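Side-chain contacts in L-threonine dehydrogenase (Flavobacterium frigidimaris, PDB 2YY7), which probably oxidises the 3-hydroxyl of L-threonine to a ketone, using NAD as the hydride acceptor: residues Asn53-Asn58 and Ala90-Met95; Ile72-Ala77 and Phe99-Leu104; Lys112-Ser117 and Asp221-Ile226. All coordinates share one frame; numbering follows the deposited sequence.

Contact 1: Asn53-Asn58 and Ala90-Met95; sequences NALDFN and AWDLNM. With NAD (nicotinamide-adenine-dinucleotide), chain E.
Leu93, on helix 87-106, meets Leu55 and the adenine of NAD at once, and its atoms divide the work. Its CB lies 3.8 Å from Leu55 CD1. With CG anti to the backbone N (chi1 172°), the branched end is carried toward the cofactor. CD1 touches Leu55 CD1 at 3.6 Å. The same methyl also reaches the exocyclic adenine nitrogen, NAD N6A, at 3.7 Å. CD2 rests 3.7 Å from NAD N7A. The two leucines cross at about a right angle. Packing is tight here, because Leu55 CD1 comes within 3.2 Å of Leu93 CA, and Leu55 holds a chi1 of -130°, far from a staggered value. Its other methyl, CD2, lies beside the carboxylate of Asp92, whose main polar partner is Asn96.

Beside this apolar patch, the loop reads the adenine. Ala54 N donates to NAD N1A at 2.8 Å, and NAD N6A donates to Asn53 OD1 at 3.1 Å in a nearly straight bond (172°). A second N-H grips the same oxygen: Leu55 N, 2.9 Å from Asn53 OD1 and tilted out of the carbonyl plane, closes an Asx turn that should fix the amide for the cofactor. Asn53 to Asp56 form a type I turn, and Asp56 is the N-cap of helix 57-66.

The loop thus joins strand 49-51 to helix 57-66 while leaning on helix 87-106, where His100 NE2 bonds to Leu55 O; Trp91 of that helix packs edge-to-face on Trp153 and Phe99 of the second subunit.

Contact 2: Ile72-Ala77 and Phe99-Leu104; sequences IYLMAA and FHVLNL. With NAD (nicotinamide-adenine-dinucleotide), chain E.
Val101 bridges Ile72 and Leu74 through its two methyls, and the contact across the segments is wholly apolar. CG1, anti to the backbone N (chi1 175°), faces Ile72 and sits 3.8 Å from Ile72 CG2, the two side chains reaching toward each other tip to tip. CG2 lies 3.8 Å from Leu74 CD2, and here the side chains run past one another in opposite directions. Ile72 and Leu74, two apart on the strand, point to the same side of the sheet, whereas Tyr73 between them points away and packs on Leu18 and Leu22 of helix 13-26.

Backbone hydrogen bonds set the strand between its neighbours: Tyr73 pairs with Leu6 and Ile8, Ile72 and Leu74 with Phe114. Strand 71-74, helix 87-106 and strand 112-118 form a beta-alpha-beta crossover of the Rossmann fold, and Val101 is a point where the crossover helix seats on the sheet.

Van der Waals contacts with NAD follow at the C-terminal end of the strand, where this fold places its cofactor. Met75 O lies 3.1 Å from NAD C5D, and Ala77 CB approaches the nicotinamide ribose hydroxyl, NAD O3D. Ala76 CB instead packs against the adenine, 3.6 Å from NAD C4A.

Contact 3: Lys112-Ser117 and Asp221-Ile226; sequences KIFWPS and DATINI. With NAD (nicotinamide-adenine-dinucleotide), chain E.
Thr223 sets its methyl squarely over one face of the Phe114 ring. CG2 stands 3.5 Å from the ring centroid and only 10° off the normal, a CH-pi contact, and the two side chains cross at about a right angle. This is strand-to-helix packing within a Rossmann domain: Phe114 projects from strand 112-118 onto helix 216-228, while its neighbour Ile113 turns to the opposite face of the sheet and packs on helix 87-106. Ile226, one helical turn beyond Thr223, adds a looser contact, its CG2 lying obliquely 4.3 Å from Phe114 CE1.

The threonine's rotation decides which branch meets the ring. CG2 lies anti to the backbone N, while OG1 (chi1 -58°) is hydrogen-bonded to Ala219 O, one turn earlier, and to the OH of Tyr170, a residue of strand 164-174 that also packs against Phe114, so one second-shell side chain touches both partners. An alanine in place of Phe114 would take away the ring under Thr223 CG2 and is likely to open a gap between the sheet and helix 216-228.

Farther along, the strand reaches the cofactor. Pro116 CG rests 3.5 Å from the ribose oxygen NAD O4D. One residue on, the backbone itself lies against the nicotinamide, and Ser117 O comes within 3.2 Å of the ring atom NAD C6N.

In the fold
From the N terminus, the chain passes strand 49-51 into 53-58, runs through helix 57-66 to strand 71-74 and the loop after it, which together hold 72-77, and then enters helix 87-106. Contact 1 closes when 90-95 returns to 53-58; contact 2, opened in between, closes later at 99-104, so the two cross and share helix 87-106. Contact 3 opens only afterwards, at 112-117, and closes about a hundred residues on at 221-226, tying helix 216-228 to the sheet, in series with both. Neighbouring strands 71-74 and 112-118 join contacts 2 and 3 in one sheet. All three touch NAD, contact 1 at the adenine and contact 3 at the nicotinamide end.

Contact 1: Asn53-Asn58 and Ala90-Met95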
loop_
_atom_site.group_PDB
_atom_site.type_symbol
_atom_site.label_atom_id
_atom_site.label_comp_id
_atom_site.label_asym_id
_atom_site.label_seq_id
_atom_site.Cartn_x
_atom_site.Cartn_y
_atom_site.Cartn_z
ATOM N N ASN A 53 11.551 21.811 -5.348
ATOM C CA ASN A 53 10.683 21.221 -4.342
ATOM C C ASN A 53 9.993 20.085 -5.082
ATOM O O ASN A 53 9.141 20.327 -5.934
ATOM C CB ASN A 53 9.634 22.214 -3.840
ATOM C CG ASN A 53 8.810 21.643 -2.702
ATOM O OD1 ASN A 53 8.590 20.435 -2.637
ATOM N ND2 ASN A 53 8.347 22.505 -1.803
ATOM N N ALA A 54 10.379 18.852 -4.768
ATOM C CA ALA A 54 9.823 17.666 -5.419
ATOM C C ALA A 54 8.308 17.537 -5.271
ATOM O O ALA A 54 7.675 16.735 -5.959
ATOM C CB ALA A 54 10.507 16.410 -4.875
ATOM N N LEU A 55 7.735 18.330 -4.372
ATOM C CA LEU A 55 6.295 18.310 -4.126
ATOM C C LEU A 55 5.556 19.082 -5.223
ATOM O O LEU A 55 4.339 18.957 -5.373
ATOM C CB LEU A 55 6.012 18.953 -2.764
ATOM C CG LEU A 55 5.136 18.264 -1.716
ATOM C CD1 LEU A 55 5.488 16.803 -1.602
ATOM C CD2 LEU A 55 5.333 18.968 -0.380
ATOM N N ASP A 56 6.302 19.873 -5.989
ATOM C CA ASP A 56 5.719 20.694 -7.051
ATOM C C ASP A 56 6.017 20.124 -8.435
ATOM O O ASP A 56 7.145 20.196 -8.914
ATOM C CB ASP A 56 6.270 22.122 -6.949
ATOM C CG ASP A 56 5.577 23.094 -7.889
ATOM O OD1 ASP A 56 5.254 22.706 -9.030
ATOM O OD2 ASP A 56 5.374 24.261 -7.486
ATOM N N PHE A 57 4.997 19.563 -9.076
ATOM C CA PHE A 57 5.155 18.975 -10.405
ATOM C C PHE A 57 5.740 19.940 -11.442
ATOM O O PHE A 57 6.607 19.551 -12.230
ATOM C CB PHE A 57 3.809 18.435 -10.902
ATOM C CG PHE A 57 3.854 17.878 -12.301
ATOM C CD1 PHE A 57 3.756 18.719 -13.406
ATOM C CD2 PHE A 57 4.002 16.511 -12.512
ATOM C CE1 PHE A 57 3.805 18.207 -14.701
ATOM C CE2 PHE A 57 4.053 15.987 -13.806
ATOM C CZ PHE A 57 3.953 16.837 -14.902
ATOM N N ASN A 58 5.276 21.187 -11.445
ATOM C CA ASN A 58 5.768 22.167 -12.412
ATOM C C ASN A 58 7.261 22.463 -12.286
ATOM O O ASN A 58 7.944 22.655 -13.296
ATOM C CB ASN A 58 4.979 23.473 -12.305
ATOM C CG ASN A 58 3.505 23.289 -12.612
ATOM O OD1 ASN A 58 3.136 22.691 -13.623
ATOM N ND2 ASN A 58 2.652 23.810 -11.741
ATOM N N ALA A 90 4.960 13.338 5.589
ATOM C CA ALA A 90 5.732 12.237 5.024
ATOM C C ALA A 90 4.949 11.555 3.904
ATOM O O ALA A 90 5.484 11.299 2.820
ATOM C CB ALA A 90 6.077 11.228 6.113
ATOM N N TRP A 91 3.685 11.247 4.171
ATOM C CA TRP A 91 2.843 10.602 3.172
ATOM C C TRP A 91 2.745 11.497 1.935
ATOM O O TRP A 91 2.919 11.037 0.805
ATOM C CB TRP A 91 1.449 10.327 3.757
ATOM C CG TRP A 91 0.444 9.759 2.774
ATOM C CD1 TRP A 91 -0.594 10.427 2.185
ATOM C CD2 TRP A 91 0.389 8.415 2.273
ATOM N NE1 TRP A 91 -1.291 9.584 1.349
ATOM C CE2 TRP A 91 -0.709 8.343 1.385
ATOM C CE3 TRP A 91 1.160 7.264 2.487
ATOM C CZ2 TRP A 91 -1.055 7.165 0.708
ATOM C CZ3 TRP A 91 0.815 6.089 1.813
ATOM C CH2 TRP A 91 -0.281 6.052 0.937
ATOM N N ASP A 92 2.496 12.782 2.165
ATOM C CA ASP A 92 2.368 13.757 1.088
ATOM C C ASP A 92 3.607 13.789 0.195
ATOM O O ASP A 92 3.507 13.593 -1.016
ATOM C CB ASP A 92 2.096 15.144 1.689
ATOM C CG ASP A 92 1.804 16.205 0.633
ATOM O OD1 ASP A 92 1.496 15.846 -0.521
ATOM O OD2 ASP A 92 1.868 17.410 0.968
ATOM N N LEU A 93 4.773 14.028 0.793
ATOM C CA LEU A 93 6.032 14.085 0.046
ATOM C C LEU A 93 6.420 12.768 -0.628
ATOM O O LEU A 93 6.678 12.727 -1.832
ATOM C CB LEU A 93 7.182 14.509 0.968
ATOM C CG LEU A 93 8.584 14.414 0.353
ATOM C CD1 LEU A 93 8.717 15.439 -0.764
ATOM C CD2 LEU A 93 9.642 14.661 1.424
ATOM N N ASN A 94 6.477 11.700 0.158
ATOM C CA ASN A 94 6.874 10.401 -0.365
ATOM C C ASN A 94 6.009 9.902 -1.521
ATOM O O ASN A 94 6.532 9.342 -2.485
ATOM C CB ASN A 94 6.894 9.368 0.769
ATOM C CG ASN A 94 7.958 9.672 1.819
ATOM O OD1 ASN A 94 8.540 10.759 1.842
ATOM N ND2 ASN A 94 8.207 8.713 2.694
ATOM N N MET A 95 4.695 10.110 -1.440
ATOM C CA MET A 95 3.803 9.651 -2.501
ATOM C C MET A 95 3.691 10.588 -3.697
ATOM O O MET A 95 3.838 10.160 -4.845
ATOM C CB MET A 95 2.387 9.399 -1.957
ATOM C CG MET A 95 2.268 8.242 -0.967
ATOM S SD MET A 95 3.041 6.710 -1.553
ATOM C CE MET A 95 2.038 6.304 -3.002
HETATM P PA NAD E . 18.250 11.994 3.357
HETATM O O1A NAD E . 19.653 11.951 3.858
HETATM O O2A NAD E . 17.222 12.362 4.365
HETATM O O5B NAD E . 18.149 12.859 2.035
HETATM C C5B NAD E . 16.925 13.354 1.576
HETATM C C4B NAD E . 17.168 14.597 0.755
HETATM O O4B NAD E . 15.926 14.965 0.151
HETATM C C3B NAD E . 17.659 15.779 1.625
HETATM O O3B NAD E . 18.863 16.361 1.095
HETATM C C2B NAD E . 16.451 16.724 1.636
HETATM O O2B NAD E . 16.827 18.087 1.732
HETATM C C1B NAD E . 15.776 16.375 0.301
HETATM N N9A NAD E . 14.371 16.805 0.243
HETATM C C8A NAD E . 13.426 16.680 1.261
HETATM N N7A NAD E . 12.275 17.211 0.825
HETATM C C5A NAD E . 12.480 17.641 -0.440
HETATM C C6A NAD E . 11.644 18.294 -1.331
HETATM N N6A NAD E . 10.432 18.658 -0.969
HETATM N N1A NAD E . 12.129 18.651 -2.562
HETATM C C2A NAD E . 13.436 18.366 -2.927
HETATM N N3A NAD E . 14.294 17.742 -2.042
HETATM C C4A NAD E . 13.796 17.399 -0.810
HETATM O O3 NAD E . 17.824 10.527 2.862
HETATM P PN NAD E . 18.731 9.367 2.180
HETATM O O1N NAD E . 19.668 9.913 1.143
HETATM O O2N NAD E . 19.184 8.498 3.300
HETATM O O5D NAD E . 17.588 8.516 1.401
HETATM C C5D NAD E . 17.285 8.781 0.024
HETATM C C4D NAD E . 16.229 7.748 -0.457
HETATM O O4D NAD E . 16.674 6.434 -0.171
HETATM C C3D NAD E . 14.880 7.870 0.258
HETATM O O3D NAD E . 13.848 7.519 -0.659
HETATM C C2D NAD E . 14.938 6.790 1.312
HETATM O O2D NAD E . 13.623 6.474 1.704
HETATM C C1D NAD E . 15.707 5.681 0.593
HETATM N N1N NAD E . 16.320 4.764 1.582
HETATM C C2N NAD E . 17.367 5.201 2.367
HETATM C C3N NAD E . 17.936 4.332 3.292
HETATM C C7N NAD E . 19.152 4.739 4.078
HETATM O O7N NAD E . 19.581 3.820 5.022
HETATM N N7N NAD E . 19.753 5.932 3.915
HETATM C C4N NAD E . 17.431 3.027 3.442
HETATM C C5N NAD E . 16.387 2.590 2.621
HETATM C C6N NAD E . 15.822 3.462 1.711
#

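Contact 2: Ile72-Ala77 and Phe99-Leu104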
loop_
_atom_site.group_PDB
_atom_site.type_symbol
_atom_site.label_atom_id
_atom_site.label_comp_id
_atom_site.label_asym_id
_atom_site.label_seq_id
_atom_site.Cartn_x
_atom_site.Cartn_y
_atom_site.Cartn_z
ATOM N N ILE A 72 15.797 10.138 -14.171
ATOM C CA ILE A 72 15.559 10.789 -12.890
ATOM C C ILE A 72 15.751 9.812 -11.738
ATOM O O ILE A 72 15.201 8.708 -11.748
ATOM C CB ILE A 72 14.129 11.384 -12.782
ATOM C CG1 ILE A 72 14.000 12.614 -13.683
ATOM C CG2 ILE A 72 13.827 11.770 -11.320
ATOM C CD1 ILE A 72 12.689 13.356 -13.525
ATOM N N TYR A 73 16.566 10.219 -10.768
ATOM C CA TYR A 73 16.802 9.435 -9.563
ATOM C C TYR A 73 16.099 10.247 -8.470
ATOM O O TYR A 73 16.608 11.286 -8.037
ATOM C CB TYR A 73 18.301 9.330 -9.247
ATOM C CG TYR A 73 19.098 8.478 -10.215
ATOM C CD1 TYR A 73 19.650 7.258 -9.812
ATOM C CD2 TYR A 73 19.316 8.899 -11.526
ATOM C CE1 TYR A 73 20.409 6.479 -10.695
ATOM C CE2 TYR A 73 20.070 8.129 -12.420
ATOM C CZ TYR A 73 20.614 6.922 -11.998
ATOM O OH TYR A 73 21.357 6.165 -12.877
ATOM N N LEU A 74 14.920 9.789 -8.054
ATOM C CA LEU A 74 14.131 10.469 -7.022
ATOM C C LEU A 74 14.509 9.963 -5.634
ATOM O O LEU A 74 14.022 8.924 -5.177
ATOM C CB LEU A 74 12.640 10.234 -7.269
ATOM C CG LEU A 74 11.634 10.736 -6.226
ATOM C CD1 LEU A 74 11.740 12.242 -6.066
ATOM C CD2 LEU A 74 10.233 10.352 -6.666
ATOM N N MET A 75 15.369 10.713 -4.961
ATOM C CA MET A 75 15.846 10.331 -3.642
ATOM C C MET A 75 15.153 11.069 -2.509
ATOM O O MET A 75 15.273 10.673 -1.355
ATOM C CB MET A 75 17.354 10.577 -3.555
ATOM C CG MET A 75 18.127 10.040 -4.749
ATOM S SD MET A 75 17.830 8.275 -5.036
ATOM C CE MET A 75 19.015 7.549 -3.904
ATOM N N ALA A 76 14.428 12.135 -2.831
ATOM C CA ALA A 76 13.745 12.923 -1.809
ATOM C C ALA A 76 12.584 12.188 -1.152
ATOM O O ALA A 76 11.751 11.588 -1.828
ATOM C CB ALA A 76 13.255 14.253 -2.408
ATOM N N ALA A 77 12.540 12.252 0.176
ATOM C CA ALA A 77 11.498 11.611 0.978
ATOM C C ALA A 77 11.915 11.715 2.434
ATOM O O ALA A 77 13.076 11.994 2.720
ATOM C CB ALA A 77 11.363 10.138 0.602
ATOM N N PHE A 99 4.551 10.316 -7.739
ATOM C CA PHE A 99 3.529 10.453 -8.776
ATOM C C PHE A 99 3.975 11.449 -9.848
ATOM O O PHE A 99 3.755 11.223 -11.042
ATOM C CB PHE A 99 2.187 10.900 -8.180
ATOM C CG PHE A 99 1.430 9.800 -7.477
ATOM C CD1 PHE A 99 1.157 8.597 -8.127
ATOM C CD2 PHE A 99 0.982 9.970 -6.169
ATOM C CE1 PHE A 99 0.449 7.577 -7.484
ATOM C CE2 PHE A 99 0.273 8.959 -5.517
ATOM C CZ PHE A 99 0.007 7.759 -6.178
ATOM N N HIS A 100 4.594 12.549 -9.428
ATOM C CA HIS A 100 5.075 13.551 -10.386
ATOM C C HIS A 100 6.105 12.964 -11.339
ATOM O O HIS A 100 6.011 13.148 -12.552
ATOM C CB HIS A 100 5.705 14.742 -9.670
ATOM C CG HIS A 100 4.748 15.496 -8.802
ATOM N ND1 HIS A 100 3.386 15.479 -9.012
ATOM C CD2 HIS A 100 4.958 16.316 -7.748
ATOM C CE1 HIS A 100 2.799 16.258 -8.122
ATOM N NE2 HIS A 100 3.731 16.779 -7.343
ATOM N N VAL A 101 7.094 12.269 -10.793
ATOM C CA VAL A 101 8.138 11.665 -11.620
ATOM C C VAL A 101 7.573 10.554 -12.507
ATOM O O VAL A 101 7.961 10.427 -13.666
ATOM C CB VAL A 101 9.291 11.099 -10.751
ATOM C CG1 VAL A 101 10.309 10.372 -11.629
ATOM C CG2 VAL A 101 9.973 12.235 -10.003
ATOM N N LEU A 102 6.651 9.759 -11.968
ATOM C CA LEU A 102 6.049 8.680 -12.745
ATOM C C LEU A 102 5.222 9.264 -13.885
ATOM O O LEU A 102 5.234 8.735 -14.999
ATOM C CB LEU A 102 5.169 7.786 -11.856
ATOM C CG LEU A 102 5.862 6.822 -10.882
ATOM C CD1 LEU A 102 4.807 6.082 -10.062
ATOM C CD2 LEU A 102 6.722 5.817 -11.651
ATOM N N ASN A 103 4.506 10.352 -13.604
ATOM C CA ASN A 103 3.686 11.012 -14.620
ATOM C C ASN A 103 4.566 11.639 -15.708
ATOM O O ASN A 103 4.150 11.745 -16.861
ATOM C CB ASN A 103 2.785 12.078 -13.975
ATOM C CG ASN A 103 1.501 11.492 -13.394
ATOM O OD1 ASN A 103 0.891 12.069 -12.489
ATOM N ND2 ASN A 103 1.076 10.351 -13.927
ATOM N N LEU A 104 5.778 12.056 -15.353
ATOM C CA LEU A 104 6.676 12.630 -16.355
ATOM C C LEU A 104 7.075 11.515 -17.318
ATOM O O LEU A 104 7.190 11.730 -18.527
ATOM C CB LEU A 104 7.940 13.224 -15.710
ATOM C CG LEU A 104 8.049 14.726 -15.378
ATOM C CD1 LEU A 104 7.163 15.539 -16.306
ATOM C CD2 LEU A 104 7.671 14.982 -13.941
HETATM P PA NAD E . 18.250 11.994 3.357
HETATM O O1A NAD E . 19.653 11.951 3.858
HETATM O O2A NAD E . 17.222 12.362 4.365
HETATM O O5B NAD E . 18.149 12.859 2.035
HETATM C C5B NAD E . 16.925 13.354 1.576
HETATM C C4B NAD E . 17.168 14.597 0.755
HETATM O O4B NAD E . 15.926 14.965 0.151
HETATM C C3B NAD E . 17.659 15.779 1.625
HETATM O O3B NAD E . 18.863 16.361 1.095
HETATM C C2B NAD E . 16.451 16.724 1.636
HETATM O O2B NAD E . 16.827 18.087 1.732
HETATM C C1B NAD E . 15.776 16.375 0.301
HETATM N N9A NAD E . 14.371 16.805 0.243
HETATM C C8A NAD E . 13.426 16.680 1.261
HETATM N N7A NAD E . 12.275 17.211 0.825
HETATM C C5A NAD E . 12.480 17.641 -0.440
HETATM C C6A NAD E . 11.644 18.294 -1.331
HETATM N N6A NAD E . 10.432 18.658 -0.969
HETATM N N1A NAD E . 12.129 18.651 -2.562
HETATM C C2A NAD E . 13.436 18.366 -2.927
HETATM N N3A NAD E . 14.294 17.742 -2.042
HETATM C C4A NAD E . 13.796 17.399 -0.810
HETATM O O3 NAD E . 17.824 10.527 2.862
HETATM P PN NAD E . 18.731 9.367 2.180
HETATM O O1N NAD E . 19.668 9.913 1.143
HETATM O O2N NAD E . 19.184 8.498 3.300
HETATM O O5D NAD E . 17.588 8.516 1.401
HETATM C C5D NAD E . 17.285 8.781 0.024
HETATM C C4D NAD E . 16.229 7.748 -0.457
HETATM O O4D NAD E . 16.674 6.434 -0.171
HETATM C C3D NAD E . 14.880 7.870 0.258
HETATM O O3D NAD E . 13.848 7.519 -0.659
HETATM C C2D NAD E . 14.938 6.790 1.312
HETATM O O2D NAD E . 13.623 6.474 1.704
HETATM C C1D NAD E . 15.707 5.681 0.593
HETATM N N1N NAD E . 16.320 4.764 1.582
HETATM C C2N NAD E . 17.367 5.201 2.367
HETATM C C3N NAD E . 17.936 4.332 3.292
HETATM C C7N NAD E . 19.152 4.739 4.078
HETATM O O7N NAD E . 19.581 3.820 5.022
HETATM N N7N NAD E . 19.753 5.932 3.915
HETATM C C4N NAD E . 17.431 3.027 3.442
HETATM C C5N NAD E . 16.387 2.590 2.621
HETATM C C6N NAD E . 15.822 3.462 1.711
#

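Contact 3: Lys112-Ser117 and Asp221-Ile226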
loop_
_atom_site.group_PDB
_atom_site.type_symbol
_atom_site.label_atom_id
_atom_site.label_comp_id
_atom_site.label_asym_id
_atom_site.label_seq_id
_atom_site.Cartn_x
_atom_site.Cartn_y
_atom_site.Cartn_z
ATOM N N LYS A 112 13.842 7.089 -18.189
ATOM C CA LYS A 112 14.047 6.106 -17.137
ATOM C C LYS A 112 13.957 6.710 -15.738
ATOM O O LYS A 112 14.249 7.889 -15.531
ATOM C CB LYS A 112 15.423 5.456 -17.341
ATOM C CG LYS A 112 15.723 4.228 -16.487
ATOM C CD LYS A 112 17.150 3.714 -16.740
ATOM C CE LYS A 112 17.353 3.276 -18.190
ATOM N NZ LYS A 112 18.743 2.766 -18.446
ATOM N N ILE A 113 13.564 5.883 -14.778
ATOM C CA ILE A 113 13.434 6.328 -13.402
ATOM C C ILE A 113 14.038 5.350 -12.415
ATOM O O ILE A 113 13.926 4.129 -12.581
ATOM C CB ILE A 113 11.946 6.478 -12.986
ATOM C CG1 ILE A 113 11.272 7.591 -13.785
ATOM C CG2 ILE A 113 11.849 6.762 -11.485
ATOM C CD1 ILE A 113 9.770 7.633 -13.596
ATOM N N PHE A 114 14.701 5.894 -11.402
ATOM C CA PHE A 114 15.202 5.078 -10.314
ATOM C C PHE A 114 14.512 5.664 -9.092
ATOM O O PHE A 114 14.551 6.878 -8.868
ATOM C CB PHE A 114 16.708 5.180 -10.075
ATOM C CG PHE A 114 17.142 4.465 -8.810
ATOM C CD1 PHE A 114 17.205 3.070 -8.774
ATOM C CD2 PHE A 114 17.359 5.175 -7.628
ATOM C CE1 PHE A 114 17.469 2.389 -7.585
ATOM C CE2 PHE A 114 17.625 4.507 -6.425
ATOM C CZ PHE A 114 17.677 3.108 -6.405
ATOM N N TRP A 115 13.867 4.804 -8.321
ATOM C CA TRP A 115 13.184 5.223 -7.110
ATOM C C TRP A 115 13.456 4.127 -6.091
ATOM O O TRP A 115 13.107 2.972 -6.307
ATOM C CB TRP A 115 11.682 5.355 -7.350
ATOM C CG TRP A 115 10.926 5.594 -6.078
ATOM C CD1 TRP A 115 10.851 6.759 -5.368
ATOM C CD2 TRP A 115 10.213 4.615 -5.320
ATOM N NE1 TRP A 115 10.137 6.564 -4.212
ATOM C CE2 TRP A 115 9.734 5.255 -4.157
ATOM C CE3 TRP A 115 9.937 3.253 -5.508
ATOM C CZ2 TRP A 115 8.989 4.578 -3.183
ATOM C CZ3 TRP A 115 9.196 2.580 -4.537
ATOM C CH2 TRP A 115 8.731 3.245 -3.392
ATOM N N PRO A 116 14.096 4.473 -4.969
ATOM C CA PRO A 116 14.383 3.443 -3.975
ATOM C C PRO A 116 13.272 3.187 -2.972
ATOM O O PRO A 116 12.595 4.113 -2.511
ATOM C CB PRO A 116 15.632 3.976 -3.302
ATOM C CG PRO A 116 15.314 5.462 -3.218
ATOM C CD PRO A 116 14.736 5.754 -4.603
ATOM N N SER A 117 13.084 1.911 -2.657
ATOM C CA SER A 117 12.110 1.503 -1.662
ATOM C C SER A 117 12.985 1.270 -0.440
ATOM O O SER A 117 14.100 1.800 -0.366
ATOM C CB SER A 117 11.421 0.200 -2.069
ATOM O OG SER A 117 10.462 -0.193 -1.099
ATOM N N ASP A 221 26.731 1.324 -6.039
ATOM C CA ASP A 221 27.008 0.435 -7.164
ATOM C C ASP A 221 25.715 -0.249 -7.604
ATOM O O ASP A 221 25.441 -0.378 -8.796
ATOM C CB ASP A 221 28.054 -0.611 -6.764
ATOM C CG ASP A 221 29.465 -0.035 -6.713
ATOM O OD1 ASP A 221 30.365 -0.701 -6.159
ATOM O OD2 ASP A 221 29.672 1.080 -7.235
ATOM N N ALA A 222 24.916 -0.670 -6.629
ATOM C CA ALA A 222 23.649 -1.332 -6.909
ATOM C C ALA A 222 22.743 -0.409 -7.707
ATOM O O ALA A 222 22.177 -0.806 -8.727
ATOM C CB ALA A 222 22.966 -1.729 -5.598
ATOM N N THR A 223 22.612 0.824 -7.231
ATOM C CA THR A 223 21.773 1.824 -7.879
ATOM C C THR A 223 22.175 2.060 -9.328
ATOM O O THR A 223 21.336 2.036 -10.227
ATOM C CB THR A 223 21.839 3.168 -7.124
ATOM O OG1 THR A 223 21.432 2.969 -5.764
ATOM C CG2 THR A 223 20.924 4.200 -7.777
ATOM N N ILE A 224 23.462 2.286 -9.553
ATOM C CA ILE A 224 23.966 2.532 -10.896
ATOM C C ILE A 224 23.859 1.310 -11.801
ATOM O O ILE A 224 23.481 1.427 -12.965
ATOM C CB ILE A 224 25.439 2.996 -10.845
ATOM C CG1 ILE A 224 25.525 4.327 -10.091
ATOM C CG2 ILE A 224 26.011 3.116 -12.253
ATOM C CD1 ILE A 224 26.934 4.832 -9.902
ATOM N N ASN A 225 24.194 0.139 -11.273
ATOM C CA ASN A 225 24.145 -1.077 -12.071
ATOM C C ASN A 225 22.748 -1.489 -12.525
ATOM O O ASN A 225 22.575 -1.900 -13.671
ATOM C CB ASN A 225 24.823 -2.229 -11.330
ATOM C CG ASN A 225 26.333 -2.060 -11.259
ATOM O OD1 ASN A 225 26.917 -1.320 -12.050
ATOM N ND2 ASN A 225 26.971 -2.751 -10.323
ATOM N N ILE A 226 21.748 -1.381 -11.652
ATOM C CA ILE A 226 20.397 -1.758 -12.059
ATOM C C ILE A 226 19.886 -0.781 -13.118
ATOM O O ILE A 226 19.123 -1.155 -14.011
ATOM C CB ILE A 226 19.407 -1.789 -10.858
ATOM C CG1 ILE A 226 18.067 -2.377 -11.320
ATOM C CG2 ILE A 226 19.204 -0.390 -10.298
ATOM C CD1 ILE A 226 17.071 -2.644 -10.201
HETATM P PA NAD E . 18.250 11.994 3.357
HETATM O O1A NAD E . 19.653 11.951 3.858
HETATM O O2A NAD E . 17.222 12.362 4.365
HETATM O O5B NAD E . 18.149 12.859 2.035
HETATM C C5B NAD E . 16.925 13.354 1.576
HETATM C C4B NAD E . 17.168 14.597 0.755
HETATM O O4B NAD E . 15.926 14.965 0.151
HETATM C C3B NAD E . 17.659 15.779 1.625
HETATM O O3B NAD E . 18.863 16.361 1.095
HETATM C C2B NAD E . 16.451 16.724 1.636
HETATM O O2B NAD E . 16.827 18.087 1.732
HETATM C C1B NAD E . 15.776 16.375 0.301
HETATM N N9A NAD E . 14.371 16.805 0.243
HETATM C C8A NAD E . 13.426 16.680 1.261
HETATM N N7A NAD E . 12.275 17.211 0.825
HETATM C C5A NAD E . 12.480 17.641 -0.440
HETATM C C6A NAD E . 11.644 18.294 -1.331
HETATM N N6A NAD E . 10.432 18.658 -0.969
HETATM N N1A NAD E . 12.129 18.651 -2.562
HETATM C C2A NAD E . 13.436 18.366 -2.927
HETATM N N3A NAD E . 14.294 17.742 -2.042
HETATM C C4A NAD E . 13.796 17.399 -0.810
HETATM O O3 NAD E . 17.824 10.527 2.862
HETATM P PN NAD E . 18.731 9.367 2.180
HETATM O O1N NAD E . 19.668 9.913 1.143
HETATM O O2N NAD E . 19.184 8.498 3.300
HETATM O O5D NAD E . 17.588 8.516 1.401
HETATM C C5D NAD E . 17.285 8.781 0.024
HETATM C C4D NAD E . 16.229 7.748 -0.457
HETATM O O4D NAD E . 16.674 6.434 -0.171
HETATM C C3D NAD E . 14.880 7.870 0.258
HETATM O O3D NAD E . 13.848 7.519 -0.659
HETATM C C2D NAD E . 14.938 6.790 1.312
HETATM O O2D NAD E . 13.623 6.474 1.704
HETATM C C1D NAD E . 15.707 5.681 0.593
HETATM N N1N NAD E . 16.320 4.764 1.582
HETATM C C2N NAD E . 17.367 5.201 2.367
HETATM C C3N NAD E . 17.936 4.332 3.292
HETATM C C7N NAD E . 19.152 4.739 4.078
HETATM O O7N NAD E . 19.581 3.820 5.022
HETATM N N7N NAD E . 19.753 5.932 3.915
HETATM C C4N NAD E . 17.431 3.027 3.442
HETATM C C5N NAD E . 16.387 2.590 2.621
HETATM C C6N NAD E . 15.822 3.462 1.711
#